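Side-chain contacts in uncharacterized protein (PDB 3L1W), which is of unknown function but belongs to the endonuclease/exonuclease/phosphatase superfamily and may act as a 3'-5' RNA exonuclease: residues S21-K24 / E25-Q29; C28-I31 / N32-W36. All blocks are in the same frame, centred on the assembly; numbering follows the deposited sequence.

Contact 1 (S21-K24 / E25-Q29); sequences SFRK and EAVCQ
Arg23 and Lys24 each offer a carbonyl oxygen to the next helical turn, and the contrast with the residues just before them makes this stretch a compact example of how a helix can kink without leaving backbone groups unpaired. Val27 N binds Arg23 O at 2.9 Å, and Cys28 N reaches Lys24 O at the same distance of 2.9 Å.

For the two residues just before, the direct i to i+4 bonds are missing and water takes their place. One water donates to Ser21 O (2.9 Å) and accepts from Glu25 N (3.1 Å). A second does the same between Phe22 O (2.8 Å) and Ala26 N (3.0 Å). The two waters satisfy these four backbone groups at the kink.

Side chains add looser contacts. Arg23 NH1 lies 4.2 Å from Val27 CG2, an oblique approach to the guanidinium. NH1 bonds to Val8 O and Pro239 O and NH2 to Arg9 O, with a weak bond from NE to Trp18 O. Cys28 turns its thiol back along the helix, placing SG 3.4 Å from Lys24 O, and its buried side chain also meets Leu52 and Tyr55 of helix 46-55. Lys24 has CG wedged between its own N and carbonyl carbon (chi1 54°), which brings that atom against Glu25 N; beyond it the chain runs extended, touching Asp51.

Together these features describe an alpha-helix kinked where water bridges replace two i to i+4 bonds, here the early part of the helix in a beta-alpha-beta unit of the DNase I-like fold.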
# COMPACT_ATOMS: atom_id res chain seq x y z
N SER A 21 -20.41 -11.62 -1.47
CA SER A 21 -20.84 -10.99 -2.71
C SER A 21 -20.57 -9.48 -2.71
O SER A 21 -20.21 -8.91 -3.73
CB SER A 21 -22.33 -11.26 -2.96
OG SER A 21 -23.13 -10.65 -1.97
N PHE A 22 -20.72 -8.84 -1.55
CA PHE A 22 -20.53 -7.40 -1.45
C PHE A 22 -19.08 -6.99 -1.29
O PHE A 22 -18.73 -5.84 -1.53
CB PHE A 22 -21.34 -6.84 -0.28
CG PHE A 22 -22.81 -7.11 -0.38
CD1 PHE A 22 -23.63 -6.24 -1.07
CD2 PHE A 22 -23.36 -8.23 0.21
CE1 PHE A 22 -24.98 -6.48 -1.18
CE2 PHE A 22 -24.73 -8.48 0.11
CZ PHE A 22 -25.53 -7.61 -0.58
N ARG A 23 -18.23 -7.93 -0.87
CA ARG A 23 -16.83 -7.65 -0.52
C ARG A 23 -15.85 -8.11 -1.59
O ARG A 23 -14.68 -7.71 -1.58
CB ARG A 23 -16.46 -8.36 0.80
CG ARG A 23 -17.31 -7.96 1.98
CD ARG A 23 -16.82 -8.61 3.27
NE ARG A 23 -17.06 -10.05 3.32
CZ ARG A 23 -16.12 -10.98 3.21
NH1 ARG A 23 -14.85 -10.62 3.05
NH2 ARG A 23 -16.43 -12.27 3.28
N LYS A 24 -16.29 -9.00 -2.48
CA LYS A 24 -15.38 -9.67 -3.39
C LYS A 24 -14.54 -8.70 -4.24
O LYS A 24 -13.34 -8.90 -4.40
CB LYS A 24 -16.13 -10.66 -4.29
CG LYS A 24 -17.29 -10.06 -5.05
CD LYS A 24 -18.07 -11.12 -5.83
CE LYS A 24 -19.38 -10.56 -6.37
NZ LYS A 24 -20.20 -11.59 -7.07
N GLU A 25 -15.17 -7.67 -4.79
CA GLU A 25 -14.42 -6.73 -5.62
C GLU A 25 -13.31 -6.05 -4.82
O GLU A 25 -12.17 -5.94 -5.28
CB GLU A 25 -15.35 -5.68 -6.25
CG GLU A 25 -16.31 -6.25 -7.28
CD GLU A 25 -16.00 -5.79 -8.69
OE1 GLU A 25 -16.36 -4.65 -9.05
OE2 GLU A 25 -15.40 -6.58 -9.45
N ALA A 26 -13.64 -5.61 -3.61
CA ALA A 26 -12.68 -4.92 -2.77
C ALA A 26 -11.54 -5.84 -2.37
O ALA A 26 -10.37 -5.44 -2.39
CB ALA A 26 -13.36 -4.34 -1.53
N VAL A 27 -11.86 -7.08 -2.01
CA VAL A 27 -10.83 -8.04 -1.66
C VAL A 27 -9.92 -8.34 -2.85
O VAL A 27 -8.69 -8.34 -2.74
CB VAL A 27 -11.44 -9.35 -1.10
CG1 VAL A 27 -10.39 -10.48 -1.03
CG2 VAL A 27 -12.07 -9.10 0.26
N CYS A 28 -10.52 -8.61 -4.01
CA CYS A 28 -9.72 -8.96 -5.18
C CYS A 28 -8.90 -7.79 -5.70
O CYS A 28 -7.77 -7.97 -6.16
CB CYS A 28 -10.61 -9.53 -6.28
SG CYS A 28 -11.29 -11.16 -5.87
N GLN A 29 -9.45 -6.58 -5.63
CA GLN A 29 -8.72 -5.40 -6.07
C GLN A 29 -7.55 -5.11 -5.14
O GLN A 29 -6.49 -4.65 -5.57
CB GLN A 29 -9.65 -4.19 -6.16
CG GLN A 29 -10.55 -4.25 -7.38
CD GLN A 29 -11.69 -3.28 -7.30
OE1 GLN A 29 -11.71 -2.41 -6.43
NE2 GLN A 29 -12.66 -3.42 -8.20
O HOH W 1 -18.20 -7.11 -4.88
O HOH W 2 -16.52 -4.97 -2.96

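Contact 2 (C28-I31 / N32-W36); sequences CQLI and NFHDW
The C-terminal end of helix 20-34, where the chain leaves the helix and swings back over its last turn, is where Leu30 packs against His34 and Trp36, and Ile31 against Trp36. Four consecutive bonds of the i to i+4 kind close it: the backbone amides of Asn32, Phe33, His34 and Asp35 reach the carbonyls of Cys28, Gln29, Leu30 and Ile31. The last, Asp35 N to Ile31 O, measures 3.0 Å, and Asp35 then takes a positive phi (57°) that ends the helix.

After this turn the Trp36 indole folds back on the apolar side. Its CH2 lies 3.8 Å from Leu30 CD2, while CZ3 approaches Ile31 CG1 at 4.1 Å, the two side chains crossing at about a right angle. His34 CB sits over the rim of one indole face. With Leu30 CG anti to the backbone N (chi1 -177°), the CD2 branch also reaches His34 CD2, at 3.6 Å; the imidazole edge lies near Leu30 O. Over the centre of one imidazole face stands Phe33 CD2, 3.7 Å above the plane.

Polar ends are held by outside partners: His34 NE2 by Asp232, Trp36 NE1 by Glu246, and the Asn32 side chain, whose ND2 binds Tyr55 O and whose OD1 accepts from Thr57 N. The helix end thus packs with Trp36 against strand 2-7 and with Ile31 against Leu52 of helix 46-55, while Phe33 stacks on Tyr193 of the second subunit.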
# COMPACT_ATOMS: atom_id res chain seq x y z
N CYS A 28 -10.52 -8.61 -4.01
CA CYS A 28 -9.72 -8.96 -5.18
C CYS A 28 -8.90 -7.79 -5.70
O CYS A 28 -7.77 -7.97 -6.16
CB CYS A 28 -10.61 -9.53 -6.28
SG CYS A 28 -11.29 -11.16 -5.87
N GLN A 29 -9.45 -6.58 -5.63
CA GLN A 29 -8.72 -5.40 -6.07
C GLN A 29 -7.55 -5.11 -5.14
O GLN A 29 -6.49 -4.65 -5.57
CB GLN A 29 -9.65 -4.19 -6.16
CG GLN A 29 -10.55 -4.25 -7.38
CD GLN A 29 -11.69 -3.28 -7.30
OE1 GLN A 29 -11.71 -2.41 -6.43
NE2 GLN A 29 -12.66 -3.42 -8.20
N LEU A 30 -7.73 -5.39 -3.85
CA LEU A 30 -6.64 -5.21 -2.90
C LEU A 30 -5.49 -6.13 -3.27
O LEU A 30 -4.33 -5.70 -3.35
CB LEU A 30 -7.13 -5.48 -1.47
CG LEU A 30 -6.15 -5.26 -0.30
CD1 LEU A 30 -6.93 -5.11 0.99
CD2 LEU A 30 -5.13 -6.39 -0.17
N ILE A 31 -5.81 -7.40 -3.49
CA ILE A 31 -4.81 -8.39 -3.89
C ILE A 31 -4.11 -7.95 -5.18
O ILE A 31 -2.88 -7.98 -5.27
CB ILE A 31 -5.47 -9.79 -4.03
CG1 ILE A 31 -5.92 -10.27 -2.65
CG2 ILE A 31 -4.50 -10.77 -4.69
CD1 ILE A 31 -6.90 -11.45 -2.68
N ASN A 32 -4.87 -7.52 -6.18
CA ASN A 32 -4.24 -7.12 -7.45
C ASN A 32 -3.31 -5.93 -7.29
O ASN A 32 -2.25 -5.88 -7.93
CB ASN A 32 -5.29 -6.80 -8.50
CG ASN A 32 -5.98 -8.04 -9.03
OD1 ASN A 32 -5.50 -9.16 -8.85
ND2 ASN A 32 -7.10 -7.84 -9.70
N PHE A 33 -3.72 -4.99 -6.45
CA PHE A 33 -2.95 -3.76 -6.24
C PHE A 33 -1.64 -4.01 -5.51
O PHE A 33 -0.59 -3.50 -5.91
CB PHE A 33 -3.77 -2.71 -5.50
CG PHE A 33 -2.99 -1.47 -5.16
CD1 PHE A 33 -2.67 -0.55 -6.13
CD2 PHE A 33 -2.57 -1.25 -3.86
CE1 PHE A 33 -1.93 0.60 -5.81
CE2 PHE A 33 -1.83 -0.11 -3.52
CZ PHE A 33 -1.51 0.81 -4.50
N HIS A 34 -1.68 -4.80 -4.45
CA HIS A 34 -0.46 -5.09 -3.71
C HIS A 34 0.49 -6.02 -4.47
O HIS A 34 1.72 -5.89 -4.35
CB HIS A 34 -0.77 -5.52 -2.28
CG HIS A 34 -1.37 -4.40 -1.48
ND1 HIS A 34 -0.59 -3.43 -0.88
CD2 HIS A 34 -2.66 -4.06 -1.24
CE1 HIS A 34 -1.38 -2.55 -0.28
NE2 HIS A 34 -2.64 -2.90 -0.49
N ASP A 35 -0.08 -6.94 -5.26
CA ASP A 35 0.66 -7.61 -6.33
C ASP A 35 1.91 -8.33 -5.82
O ASP A 35 2.98 -8.25 -6.44
CB ASP A 35 1.05 -6.56 -7.37
CG ASP A 35 1.52 -7.16 -8.68
OD1 ASP A 35 1.02 -8.22 -9.08
OD2 ASP A 35 2.38 -6.52 -9.33
N TRP A 36 1.76 -9.05 -4.72
CA TRP A 36 2.87 -9.81 -4.14
C TRP A 36 3.31 -10.95 -5.06
O TRP A 36 2.60 -11.28 -6.01
CB TRP A 36 2.44 -10.41 -2.80
CG TRP A 36 1.73 -9.47 -1.86
CD1 TRP A 36 2.30 -8.50 -1.07
CD2 TRP A 36 0.33 -9.44 -1.57
NE1 TRP A 36 1.32 -7.86 -0.33
CE2 TRP A 36 0.11 -8.42 -0.62
CE3 TRP A 36 -0.77 -10.17 -2.04
CZ2 TRP A 36 -1.16 -8.12 -0.12
CZ3 TRP A 36 -2.03 -9.87 -1.55
CH2 TRP A 36 -2.21 -8.86 -0.60

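Followed from the N terminus, the chain leaves strand 2-7, enters helix 20-34 and passes on to strand 38-44, which lies parallel to strand 2-7 in the seven-stranded sheet. Contact 1 occupies the early part of that helix, and contact 2 its C-terminal end, with centres 11 Å apart. Neither closes a long loop; they follow one another, overlapping at Cys28 and Gln29 without nesting or crossing. Contact 1 ties the kinked beginning to the loops that hold Val8 and Pro239, whereas contact 2 ties the end to the sheet and to the second subunit. Helix 46-55 lies against both.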